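Local structure of sulfotransferase (Mycobacterium tuberculosis, 2ZQ5) at residues I261-C266 / Y365-Y370; D288-W293 / E379-L384; L44-G49 / A191-Y196; T102-L107 / V252-P257; G162-A167 / Q270-G275. The protein probably transfers a sulfuryl group from the donor PAPS to an acceptor, as other sulfotransferases do, though its own acceptor is unknown. One frame throughout, in Å; residues are numbered along the deposited sequence.

Contact 1. Residues I261-C266 / Y365-Y370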
# COMPACT_ATOMS: atom_id res chain seq x y z
N ILE A 261 15.55 12.42 3.07
CA ILE A 261 14.12 12.39 2.75
C ILE A 261 13.17 12.44 3.95
O ILE A 261 11.97 12.64 3.77
CB ILE A 261 13.75 11.14 1.91
CG1 ILE A 261 14.19 9.86 2.64
CG2 ILE A 261 14.39 11.22 0.53
CD1 ILE A 261 13.67 8.59 1.98
N MET A 262 13.70 12.27 5.16
CA MET A 262 12.85 12.28 6.35
C MET A 262 11.98 13.53 6.47
O MET A 262 10.79 13.43 6.77
CB MET A 262 13.71 12.12 7.62
CG MET A 262 12.91 12.06 8.93
SD MET A 262 11.56 10.83 9.00
CE MET A 262 12.47 9.31 9.13
N ALA A 263 12.54 14.71 6.22
CA ALA A 263 11.74 15.93 6.31
C ALA A 263 10.60 15.89 5.29
O ALA A 263 9.46 16.24 5.60
CB ALA A 263 12.61 17.16 6.09
N SER A 264 10.92 15.47 4.07
CA SER A 264 9.94 15.38 3.00
C SER A 264 8.84 14.39 3.35
O SER A 264 7.66 14.64 3.09
CB SER A 264 10.63 14.95 1.70
OG SER A 264 9.69 14.85 0.63
N MET A 265 9.23 13.27 3.96
CA MET A 265 8.27 12.25 4.36
C MET A 265 7.30 12.81 5.39
O MET A 265 6.09 12.58 5.31
CB MET A 265 9.02 11.05 4.95
CG MET A 265 9.89 10.31 3.95
SD MET A 265 11.04 9.17 4.74
CE MET A 265 9.90 8.05 5.52
N CYS A 266 7.83 13.55 6.36
CA CYS A 266 7.01 14.14 7.40
C CYS A 266 6.10 15.24 6.85
O CYS A 266 4.95 15.36 7.25
CB CYS A 266 7.89 14.70 8.52
SG CYS A 266 8.76 13.44 9.48
N TYR A 365 10.30 23.23 4.12
CA TYR A 365 10.23 22.40 5.31
C TYR A 365 11.64 21.98 5.71
O TYR A 365 12.55 21.96 4.88
CB TYR A 365 9.34 21.16 5.05
CG TYR A 365 9.73 20.36 3.82
CD1 TYR A 365 10.84 19.51 3.84
CD2 TYR A 365 9.00 20.47 2.64
CE1 TYR A 365 11.21 18.79 2.71
CE2 TYR A 365 9.37 19.76 1.50
CZ TYR A 365 10.48 18.92 1.54
OH TYR A 365 10.86 18.22 0.42
N SER A 366 11.81 21.65 6.99
CA SER A 366 13.12 21.24 7.50
C SER A 366 12.95 20.14 8.54
O SER A 366 11.84 19.89 9.00
CB SER A 366 13.82 22.43 8.17
OG SER A 366 13.17 22.77 9.39
N LEU A 367 14.05 19.49 8.89
CA LEU A 367 14.01 18.45 9.90
C LEU A 367 13.61 19.05 11.24
O LEU A 367 12.92 18.41 12.03
CB LEU A 367 15.37 17.76 10.01
CG LEU A 367 15.72 16.80 8.87
CD1 LEU A 367 17.18 16.38 8.97
CD2 LEU A 367 14.81 15.59 8.93
N ALA A 368 14.04 20.28 11.49
CA ALA A 368 13.71 20.96 12.74
C ALA A 368 12.21 21.11 12.93
O ALA A 368 11.71 21.09 14.06
CB ALA A 368 14.40 22.32 12.79
N ASP A 369 11.48 21.28 11.83
CA ASP A 369 10.03 21.43 11.90
C ASP A 369 9.39 20.20 12.54
O ASP A 369 8.29 20.27 13.08
CB ASP A 369 9.41 21.62 10.51
CG ASP A 369 9.81 22.93 9.87
OD1 ASP A 369 10.04 23.92 10.60
OD2 ASP A 369 9.88 22.98 8.62
N TYR A 370 10.09 19.07 12.47
CA TYR A 370 9.58 17.83 13.02
C TYR A 370 10.38 17.33 14.21
O TYR A 370 10.39 16.14 14.51
CB TYR A 370 9.52 16.79 11.90
CG TYR A 370 8.75 17.32 10.72
CD1 TYR A 370 7.37 17.46 10.77
CD2 TYR A 370 9.42 17.79 9.58
CE1 TYR A 370 6.66 18.06 9.73
CE2 TYR A 370 8.72 18.39 8.54
CZ TYR A 370 7.35 18.53 8.62
OH TYR A 370 6.66 19.16 7.61
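A CH-pi contact, with a Cys sulfur-aromatic contact beside it, joins the first turn of helix 262-272, which follows inner strand 250-255 in this P-loop-type sulfotransferase fold, to the loop 365-370. Cys266 has SG anti to its carbonyl carbon (chi1 -68°), and its CB makes the CH-pi contact, squarely over the Tyr370 ring, 3.4 Å from the ring centroid and 8° off the normal. The sulfur's contact is secondary and oblique, with Cys266 SG 4.5 Å from the same centroid. A short, polarisable side chain suits this spot, because the ring can close down on the helix. The opposite face of the ring carries CB of Asp369, offset toward the rim, so the aromatic is held between helix and its own chain.

One turn back, Ala263 lets the backbones come near, its CA 4.9 Å from that of Leu367. Its methyl meets the edge of the Tyr365 ring, with Ala263 CB 3.7 Å from Tyr365 CD1, while the tip of that ring runs on along the helix until Tyr365 OH is 3.5 Å from Ser264 CB. Leu367 brings one methyl into the angle between two helix residues: its CD2 is 3.9 Å from Met262 CB and 3.6 Å from Ala263 N. The loop is braced within itself, Ser366 N donating to Asp369 OD2 at 2.9 Å from above the carboxylate plane.

Around this contact, Met262 and Cys266 also pack against helix 282-304, Leu367 reaches Val374 and Val377 of helix 374-380, and the Tyr370 hydroxyl bonds to Gln270 farther along helix 262-272.

Contact 2. Residues D288-W293 / E379-L384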
# COMPACT_ATOMS: atom_id res chain seq x y z
N ASP A 288 7.15 9.59 15.31
CA ASP A 288 6.46 8.41 14.81
C ASP A 288 7.10 7.87 13.53
O ASP A 288 7.24 6.65 13.36
CB ASP A 288 4.97 8.71 14.58
CG ASP A 288 4.22 8.95 15.88
OD1 ASP A 288 4.82 8.81 16.97
OD2 ASP A 288 3.01 9.27 15.82
N ALA A 289 7.50 8.76 12.63
CA ALA A 289 8.12 8.34 11.36
C ALA A 289 9.48 7.70 11.61
O ALA A 289 9.84 6.72 10.96
CB ALA A 289 8.26 9.54 10.42
N MET A 290 10.24 8.26 12.54
CA MET A 290 11.55 7.71 12.86
C MET A 290 11.39 6.28 13.34
O MET A 290 12.16 5.40 12.97
CB MET A 290 12.23 8.56 13.94
CG MET A 290 12.75 9.91 13.45
SD MET A 290 14.36 9.81 12.65
CE MET A 290 15.44 9.80 14.09
N ASP A 291 10.38 6.04 14.17
CA ASP A 291 10.13 4.71 14.70
C ASP A 291 9.63 3.75 13.62
O ASP A 291 10.21 2.67 13.43
CB ASP A 291 9.10 4.77 15.83
CG ASP A 291 8.69 3.39 16.31
OD1 ASP A 291 9.58 2.59 16.67
OD2 ASP A 291 7.48 3.10 16.32
N THR A 292 8.57 4.14 12.93
CA THR A 292 7.99 3.30 11.89
C THR A 292 8.96 2.82 10.83
O THR A 292 9.09 1.61 10.59
CB THR A 292 6.83 4.02 11.18
OG1 THR A 292 5.78 4.28 12.11
CG2 THR A 292 6.29 3.18 10.02
N TRP A 293 9.65 3.75 10.19
CA TRP A 293 10.55 3.38 9.11
C TRP A 293 11.88 2.74 9.51
O TRP A 293 12.46 2.00 8.72
CB TRP A 293 10.74 4.58 8.18
CG TRP A 293 9.40 5.04 7.70
CD1 TRP A 293 8.79 6.23 7.97
CD2 TRP A 293 8.42 4.25 7.01
NE1 TRP A 293 7.50 6.23 7.51
CE2 TRP A 293 7.24 5.02 6.91
CE3 TRP A 293 8.43 2.96 6.46
CZ2 TRP A 293 6.08 4.54 6.30
CZ3 TRP A 293 7.27 2.48 5.85
CH2 TRP A 293 6.12 3.27 5.78
N GLU A 379 21.80 8.56 12.78
CA GLU A 379 22.00 7.63 13.89
C GLU A 379 20.93 6.53 13.91
O GLU A 379 21.26 5.34 13.97
CB GLU A 379 21.97 8.40 15.22
CG GLU A 379 21.81 7.54 16.47
CD GLU A 379 23.10 6.87 16.92
OE1 GLU A 379 24.11 6.91 16.18
OE2 GLU A 379 23.11 6.29 18.03
N ARG A 380 19.66 6.93 13.85
CA ARG A 380 18.56 5.97 13.88
C ARG A 380 18.59 5.02 12.69
O ARG A 380 18.23 3.85 12.81
CB ARG A 380 17.22 6.72 13.90
CG ARG A 380 16.01 5.84 14.22
CD ARG A 380 16.12 5.26 15.63
NE ARG A 380 14.92 4.54 16.05
CZ ARG A 380 13.80 5.12 16.49
NH1 ARG A 380 13.72 6.44 16.56
NH2 ARG A 380 12.77 4.37 16.85
N PHE A 381 19.04 5.52 11.54
CA PHE A 381 19.10 4.70 10.34
C PHE A 381 20.48 4.18 9.96
O PHE A 381 20.71 3.80 8.82
CB PHE A 381 18.48 5.49 9.18
CG PHE A 381 16.99 5.67 9.32
CD1 PHE A 381 16.11 4.74 8.77
CD2 PHE A 381 16.47 6.72 10.07
CE1 PHE A 381 14.74 4.85 8.97
CE2 PHE A 381 15.09 6.84 10.29
CZ PHE A 381 14.23 5.90 9.74
N ALA A 382 21.38 4.13 10.94
CA ALA A 382 22.72 3.62 10.69
C ALA A 382 22.63 2.19 10.15
O ALA A 382 21.98 1.33 10.76
CB ALA A 382 23.53 3.64 11.99
N GLY A 383 23.25 1.95 9.00
CA GLY A 383 23.24 0.63 8.39
C GLY A 383 21.95 0.25 7.69
O GLY A 383 21.82 -0.87 7.19
N LEU A 384 20.99 1.17 7.63
CA LEU A 384 19.71 0.89 6.98
C LEU A 384 19.51 1.66 5.68
O LEU A 384 20.32 2.56 5.39
CB LEU A 384 18.57 1.22 7.95
CG LEU A 384 18.61 0.54 9.32
CD1 LEU A 384 17.46 1.04 10.18
CD2 LEU A 384 18.53 -0.97 9.13
OXT LEU A 384 18.53 1.36 4.96
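Sulfur and aromatic groups make the apolar half of this junction between helix 282-304 and the C-terminal tail. The Met290 chain curls at every torsion (chi2 and chi3 both -82°) and brings its sulfur in the plane of the Phe381 ring, at the edge: Met290 SD is 3.9 Å from Phe381 CE2, a Met-aromatic contact. Flexible methionine fits here because the same bend lays its methyl on the neighbouring residue, Met290 CE being 3.6 Å from Arg380 CB. The adjoining CZ-CE1 edge of the phenyl ring meets Trp293, whose CB is 4.0 Å from Phe381 CZ and whose carbonyl carbon is 3.6 Å from Phe381 CE1.

The polar half is looser. Arg380 bends at chi2 (63°) so that one face of its guanidinium covers Met290 O. Alongside runs Asp291, pointing the same way, in a long salt bridge of 3.7 Å between Asp291 OD1 and Arg380 NH2, with the two planes 33° apart. Asp291 OD2 has a second charged partner, Arg295, one turn on.

Phe381, just past the end of helix 374-380, is thus inserted between helices: Ser294 and Leu297 of helix 282-304 touch it, as do Met262 of helix 262-272 and Val258 in the preceding loop.

Contact 3. Residues L44-G49 / A191-Y196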
# COMPACT_ATOMS: atom_id res chain seq x y z
N LEU A 44 -9.23 0.91 16.39
CA LEU A 44 -10.24 1.84 16.88
C LEU A 44 -9.86 2.36 18.26
O LEU A 44 -10.03 3.54 18.55
CB LEU A 44 -11.62 1.17 16.94
CG LEU A 44 -12.33 1.03 15.60
CD1 LEU A 44 -13.58 0.18 15.77
CD2 LEU A 44 -12.69 2.41 15.06
N ASP A 45 -9.37 1.47 19.12
CA ASP A 45 -8.98 1.89 20.46
C ASP A 45 -7.83 2.89 20.37
O ASP A 45 -7.73 3.82 21.16
CB ASP A 45 -8.54 0.69 21.31
CG ASP A 45 -9.71 -0.14 21.80
OD1 ASP A 45 -10.88 0.25 21.58
OD2 ASP A 45 -9.46 -1.20 22.42
N ALA A 46 -6.95 2.70 19.39
CA ALA A 46 -5.82 3.59 19.21
C ALA A 46 -6.30 4.96 18.72
O ALA A 46 -5.90 5.99 19.27
CB ALA A 46 -4.83 3.00 18.21
N TYR A 47 -7.15 4.98 17.71
CA TYR A 47 -7.66 6.24 17.18
C TYR A 47 -8.36 7.06 18.26
O TYR A 47 -8.07 8.24 18.45
CB TYR A 47 -8.67 6.01 16.05
CG TYR A 47 -8.06 5.71 14.70
CD1 TYR A 47 -7.04 6.49 14.18
CD2 TYR A 47 -8.54 4.66 13.92
CE1 TYR A 47 -6.50 6.24 12.92
CE2 TYR A 47 -8.01 4.40 12.66
CZ TYR A 47 -6.99 5.19 12.17
OH TYR A 47 -6.45 4.93 10.93
N GLN A 48 -9.28 6.41 18.96
CA GLN A 48 -10.06 7.08 19.98
C GLN A 48 -9.35 7.34 21.30
O GLN A 48 -9.80 8.17 22.09
CB GLN A 48 -11.37 6.30 20.18
CG GLN A 48 -12.07 6.05 18.84
CD GLN A 48 -13.38 5.29 18.95
OE1 GLN A 48 -13.44 4.21 19.55
NE2 GLN A 48 -14.44 5.84 18.37
N GLY A 49 -8.23 6.67 21.53
CA GLY A 49 -7.51 6.87 22.77
C GLY A 49 -6.21 7.65 22.71
O GLY A 49 -5.74 8.14 23.74
N ALA A 191 -1.55 8.86 11.24
CA ALA A 191 -2.15 9.19 12.53
C ALA A 191 -1.24 8.71 13.64
O ALA A 191 -0.39 7.84 13.44
CB ALA A 191 -3.52 8.52 12.65
N HIS A 192 -1.43 9.28 14.83
CA HIS A 192 -0.63 8.89 15.98
C HIS A 192 -1.36 7.73 16.65
O HIS A 192 -2.25 7.93 17.47
CB HIS A 192 -0.50 10.05 16.97
CG HIS A 192 0.32 9.72 18.17
ND1 HIS A 192 1.67 9.44 18.10
CD2 HIS A 192 -0.03 9.59 19.48
CE1 HIS A 192 2.12 9.16 19.31
NE2 HIS A 192 1.11 9.24 20.16
N VAL A 193 -0.98 6.51 16.27
CA VAL A 193 -1.60 5.32 16.84
C VAL A 193 -0.53 4.32 17.27
O VAL A 193 -0.49 3.18 16.80
CB VAL A 193 -2.58 4.65 15.83
CG1 VAL A 193 -3.82 5.50 15.67
CG2 VAL A 193 -1.90 4.46 14.48
N PRO A 194 0.36 4.73 18.19
CA PRO A 194 1.43 3.85 18.66
C PRO A 194 0.97 2.50 19.20
O PRO A 194 1.68 1.51 19.05
CB PRO A 194 2.14 4.71 19.71
CG PRO A 194 1.07 5.62 20.21
CD PRO A 194 0.36 6.00 18.93
N SER A 195 -0.21 2.45 19.81
CA SER A 195 -0.70 1.19 20.35
C SER A 195 -0.98 0.21 19.22
O SER A 195 -0.75 -0.99 19.35
CB SER A 195 -1.96 1.42 21.19
OG SER A 195 -1.67 2.25 22.30
N TYR A 196 -1.48 0.73 18.10
CA TYR A 196 -1.75 -0.15 16.97
C TYR A 196 -0.44 -0.53 16.29
O TYR A 196 -0.24 -1.68 15.91
CB TYR A 196 -2.68 0.53 15.96
CG TYR A 196 -2.87 -0.27 14.69
CD1 TYR A 196 -3.77 -1.34 14.63
CD2 TYR A 196 -2.12 0.03 13.55
CE1 TYR A 196 -3.90 -2.11 13.46
CE2 TYR A 196 -2.24 -0.73 12.39
CZ TYR A 196 -3.13 -1.79 12.35
OH TYR A 196 -3.23 -2.52 11.18
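Leu44 opens the segment pointing away from the chain at 191-196, toward helices 13-24 and 55-81. The side of helix 36-50 that meets 191-196 is presented by Ala46. Its methyl points at the second segment and nestles beside the branch of Val193, with Ala46 CB 3.7 Å from Val193 CB and equally near Val193 CG1. On the same methyl rests the base of Tyr196, Ala46 CB to Tyr196 CB being 4.0 Å, before that tyrosine turns away with CG anti to its backbone N (chi1 174°). The small methyl suits a place where the CA atoms of Ala46 and Val193 stand 5.1 Å apart.

The junction is a side-on meeting of a helix with the start of another: Val193 is the N-cap residue of helix 194-201, so an N-terminal helix of the chain is packed against the entry to a helix in the sulfotransferase family region.

Tyr47 comes next. Although its CB leads away, its ring swings back (chi1 -80°) to offer its CD1-CE1 side. Ala191 CB lies in the ring plane at that edge, 3.8 Å from Tyr47 CE1, and Val193 CG1 approaches obliquely, 3.7 Å from Tyr47 CD1. Asn61 and Leu65 of helix 55-81 also touch this ring. Just beyond the segment, Glu50 accepts the Ser195 hydroxyl in a hydrogen bond, while Tyr196 OH pairs with Leu182 O and Ser184 N.

Contact 4. Residues T102-L107 / V252-P257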
# COMPACT_ATOMS: atom_id res chain seq x y z
N THR A 102 11.75 7.22 -2.39
CA THR A 102 12.96 6.47 -2.75
C THR A 102 12.88 5.87 -4.15
O THR A 102 13.76 5.11 -4.56
CB THR A 102 13.27 5.33 -1.75
OG1 THR A 102 12.22 4.35 -1.79
CG2 THR A 102 13.41 5.87 -0.34
N GLY A 103 11.82 6.21 -4.88
CA GLY A 103 11.66 5.71 -6.23
C GLY A 103 10.77 4.50 -6.44
O GLY A 103 10.72 3.95 -7.54
N THR A 104 10.05 4.08 -5.40
CA THR A 104 9.18 2.92 -5.55
C THR A 104 8.08 3.13 -6.59
O THR A 104 7.74 2.22 -7.34
CB THR A 104 8.51 2.51 -4.21
OG1 THR A 104 7.68 3.58 -3.74
CG2 THR A 104 9.57 2.16 -3.17
N THR A 105 7.52 4.34 -6.63
CA THR A 105 6.46 4.63 -7.59
C THR A 105 6.97 4.55 -9.03
O THR A 105 6.33 3.96 -9.89
CB THR A 105 5.85 6.02 -7.35
OG1 THR A 105 5.30 6.07 -6.03
CG2 THR A 105 4.75 6.30 -8.36
N ALA A 106 8.13 5.16 -9.28
CA ALA A 106 8.71 5.14 -10.61
C ALA A 106 9.00 3.71 -11.06
O ALA A 106 8.72 3.34 -12.20
CB ALA A 106 9.99 5.97 -10.63
N LEU A 107 9.54 2.91 -10.15
CA LEU A 107 9.87 1.52 -10.45
C LEU A 107 8.60 0.70 -10.69
O LEU A 107 8.54 -0.14 -11.58
CB LEU A 107 10.66 0.90 -9.30
CG LEU A 107 11.98 0.22 -9.65
CD1 LEU A 107 11.78 -0.76 -10.79
CD2 LEU A 107 12.99 1.28 -10.06
N VAL A 252 12.32 -6.41 -4.98
CA VAL A 252 13.20 -5.28 -5.29
C VAL A 252 13.02 -4.20 -4.24
O VAL A 252 11.90 -3.72 -4.02
CB VAL A 252 12.86 -4.66 -6.67
CG1 VAL A 252 13.81 -3.51 -6.97
CG2 VAL A 252 12.95 -5.72 -7.76
N GLN A 253 14.11 -3.82 -3.59
CA GLN A 253 14.07 -2.78 -2.57
C GLN A 253 14.81 -1.54 -3.04
O GLN A 253 15.94 -1.62 -3.52
CB GLN A 253 14.70 -3.27 -1.27
CG GLN A 253 14.74 -2.20 -0.18
CD GLN A 253 15.40 -2.68 1.09
OE1 GLN A 253 16.33 -3.47 1.05
NE2 GLN A 253 14.92 -2.18 2.23
N THR A 254 14.17 -0.38 -2.91
CA THR A 254 14.78 0.88 -3.30
C THR A 254 15.52 1.44 -2.09
O THR A 254 15.15 1.19 -0.94
CB THR A 254 13.73 1.89 -3.78
OG1 THR A 254 12.71 2.03 -2.78
CG2 THR A 254 13.12 1.43 -5.09
N HIS A 255 16.57 2.21 -2.35
CA HIS A 255 17.38 2.79 -1.29
C HIS A 255 17.72 4.25 -1.54
O HIS A 255 17.95 4.66 -2.68
CB HIS A 255 18.69 2.01 -1.15
CG HIS A 255 18.52 0.59 -0.73
ND1 HIS A 255 18.35 0.22 0.59
CD2 HIS A 255 18.48 -0.55 -1.45
CE1 HIS A 255 18.22 -1.09 0.66
NE2 HIS A 255 18.29 -1.59 -0.56
N ARG A 256 17.76 5.01 -0.46
CA ARG A 256 18.11 6.43 -0.51
C ARG A 256 18.41 6.82 0.93
O ARG A 256 17.65 6.50 1.83
CB ARG A 256 16.96 7.26 -1.06
CG ARG A 256 17.35 8.68 -1.42
CD ARG A 256 16.18 9.44 -1.97
NE ARG A 256 16.57 10.76 -2.45
CZ ARG A 256 15.73 11.65 -2.98
NH1 ARG A 256 14.44 11.36 -3.08
NH2 ARG A 256 16.17 12.82 -3.40
N PRO A 257 19.55 7.50 1.17
CA PRO A 257 19.89 7.90 2.54
C PRO A 257 18.69 8.59 3.18
O PRO A 257 18.26 9.65 2.74
CB PRO A 257 21.08 8.84 2.33
CG PRO A 257 21.75 8.23 1.13
CD PRO A 257 20.58 7.95 0.22
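Hydroxyl chemistry dominates the meeting of the loop entering helix 104-111 with the carboxyl end of inner strand 250-255. Thr102 and Thr254 each hold OG1 in the crowded position between backbone N and carbonyl carbon (chi1 64° and 53°), and from there the two hydroxyls meet tip to tip, Thr102 OG1 and Thr254 OG1 being 2.6 Å apart in a hydrogen bond whose direction is open. Each has a carbonyl nearby as well: Leu99 O for Thr102 and, weakly, Thr97 O for Thr254.

Methyl contacts close the sides. The Thr104 and Thr254 side chains cross at about a right angle, Thr104 CG2 3.2 Å from Thr254 OG1, and Thr102 CG2 rests 3.9 Å from Arg256 CB. The extended Arg256 chain carries NH1 back to Arg101 O.

Backbone shape matters too. Gly103, the N-cap residue, takes a phi of 98° that suits glycine, turning the chain into the helix. The loop after strand 94-97 probably corresponds to the one that binds the 5'-phosphosulfate of PAPS in other sulfotransferases.

Thr102 O is buried with no polar partner, 3.3 Å from Thr254 CB, so the hydroxyl pair, rather than a backbone bond, supplies the polar tie between the two segments, its oxygens satisfied by one another and by the carbonyls.

Contact 5. Residues G162-A167 / Q270-G275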
# COMPACT_ATOMS: atom_id res chain seq x y z
N GLY A 162 -4.91 17.89 2.63
CA GLY A 162 -5.89 16.82 2.78
C GLY A 162 -5.56 15.57 1.99
O GLY A 162 -4.43 15.39 1.52
N LEU A 163 -6.55 14.70 1.84
CA LEU A 163 -6.38 13.47 1.10
C LEU A 163 -5.82 13.72 -0.30
O LEU A 163 -5.50 14.85 -0.67
CB LEU A 163 -7.71 12.72 0.97
CG LEU A 163 -8.10 11.77 2.10
CD1 LEU A 163 -9.46 11.18 1.77
CD2 LEU A 163 -7.06 10.67 2.25
N HIS A 164 -5.73 12.64 -1.06
CA HIS A 164 -5.22 12.69 -2.42
C HIS A 164 -5.66 11.41 -3.11
O HIS A 164 -5.42 10.31 -2.62
CB HIS A 164 -3.69 12.79 -2.40
CG HIS A 164 -3.04 11.76 -1.53
ND1 HIS A 164 -3.31 11.65 -0.18
CD2 HIS A 164 -2.14 10.79 -1.81
CE1 HIS A 164 -2.60 10.66 0.33
NE2 HIS A 164 -1.88 10.12 -0.64
N PHE A 165 -6.34 11.56 -4.25
CA PHE A 165 -6.82 10.41 -4.99
C PHE A 165 -5.90 10.09 -6.15
O PHE A 165 -4.95 10.81 -6.43
CB PHE A 165 -8.24 10.68 -5.49
CG PHE A 165 -9.25 10.86 -4.38
CD1 PHE A 165 -9.12 11.91 -3.48
CD2 PHE A 165 -10.30 9.96 -4.22
CE1 PHE A 165 -10.02 12.06 -2.43
CE2 PHE A 165 -11.21 10.11 -3.18
CZ PHE A 165 -11.07 11.17 -2.28
N MET A 166 -6.19 8.98 -6.82
CA MET A 166 -5.38 8.52 -7.94
C MET A 166 -6.28 8.25 -9.15
O MET A 166 -7.46 7.95 -8.99
CB MET A 166 -4.65 7.24 -7.53
CG MET A 166 -3.82 6.58 -8.61
SD MET A 166 -3.09 5.05 -7.99
CE MET A 166 -1.50 5.64 -7.41
N ALA A 167 -5.72 8.36 -10.35
CA ALA A 167 -6.50 8.09 -11.56
C ALA A 167 -6.94 6.64 -11.51
O ALA A 167 -6.18 5.77 -11.08
CB ALA A 167 -5.65 8.35 -12.80
N GLN A 270 2.13 15.47 7.02
CA GLN A 270 1.56 16.67 7.61
C GLN A 270 0.48 17.28 6.71
O GLN A 270 -0.64 17.54 7.16
CB GLN A 270 2.67 17.69 7.85
CG GLN A 270 2.24 18.99 8.48
CD GLN A 270 3.43 19.89 8.79
OE1 GLN A 270 4.28 20.12 7.93
NE2 GLN A 270 3.49 20.39 10.02
N HIS A 271 0.82 17.50 5.45
CA HIS A 271 -0.13 18.09 4.51
C HIS A 271 -1.32 17.19 4.21
O HIS A 271 -2.44 17.67 4.07
CB HIS A 271 0.59 18.47 3.22
CG HIS A 271 1.48 19.66 3.36
ND1 HIS A 271 1.00 20.93 3.60
CD2 HIS A 271 2.83 19.78 3.30
CE1 HIS A 271 2.01 21.77 3.70
NE2 HIS A 271 3.13 21.10 3.51
N THR A 272 -1.07 15.89 4.11
CA THR A 272 -2.15 14.96 3.83
C THR A 272 -3.19 14.94 4.95
O THR A 272 -4.40 14.91 4.68
CB THR A 272 -1.62 13.52 3.65
OG1 THR A 272 -0.73 13.48 2.53
CG2 THR A 272 -2.76 12.55 3.43
N THR A 273 -2.71 14.98 6.18
CA THR A 273 -3.58 14.91 7.36
C THR A 273 -3.87 16.23 8.06
O THR A 273 -4.32 16.24 9.20
CB THR A 273 -2.96 13.96 8.41
OG1 THR A 273 -1.74 14.52 8.91
CG2 THR A 273 -2.66 12.60 7.78
N GLU A 274 -3.61 17.34 7.38
CA GLU A 274 -3.85 18.66 7.95
C GLU A 274 -5.29 18.81 8.46
O GLU A 274 -6.25 18.56 7.73
CB GLU A 274 -3.54 19.74 6.92
CG GLU A 274 -3.51 21.15 7.48
CD GLU A 274 -2.96 22.15 6.49
OE1 GLU A 274 -3.59 22.35 5.43
OE2 GLU A 274 -1.89 22.74 6.76
N GLY A 275 -5.42 19.21 9.72
CA GLY A 275 -6.74 19.39 10.31
C GLY A 275 -7.42 18.15 10.84
O GLY A 275 -8.53 18.23 11.36
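His164 and Thr272 cross obliquely where an irregular loop is laid against the C-terminal end of helix 262-272, the part of the helix whose last carbonyls have no further turn to bond. His164 holds its ring in the crowded position between N and carbonyl carbon (chi1 50°), bringing the imidazole back toward the helix, and the nearest approach is His164 CE1 to Thr272 CG2, 3.6 Å. The threonine is turned with CG2 anti to its backbone N, so the methyl meets the ring obliquely while OG1 bonds to Leu268 O one turn earlier. A beta-branched residue serves both needs. His164 ND1 is buried here with no polar partner.

The polar grip comes from the main chain. Gly162 N donates to His271 O at 2.9 Å, nearly straight at 161° and in the carbonyl plane. Two weak CA-H...O contacts follow: Thr272 O is 3.1 Å from Gly162 CA, and in return Thr272 CA is 3.3 Å from Gly162 O. Glycine suits the place, since at its phi of 117° a CB would press onto the preceding carbonyl. Leu163 turns from the helix end to Met60 and Phe64 of helix 55-81. Gly162 O and Thr272 O, both acceptors, lie 3.2 Å apart without a hydrogen bond.

Contacts 2, 3 and 4 are largely buried, contact 1 is partly so, and contact 5 lies at the surface. Contacts 1 and 5 grip opposite ends of helix 262-272 and are joined by a probable hydrogen bond between Tyr370 and Gln270. Contact 1 also packs onto contact 2 through Met262 and Met265, and onto contact 4 through Ile261. Asp288 probably bonds to His192, tying contact 2 to contact 3. The chemistry follows location: methyl, sulfur and ring contacts join helices to loops and helix ends in contacts 1 to 3, with a long salt bridge beside them in contact 2; paired hydroxyls serve the carboxyl end of an inner strand in contact 4; backbone bonding serves the helix end in contact 5.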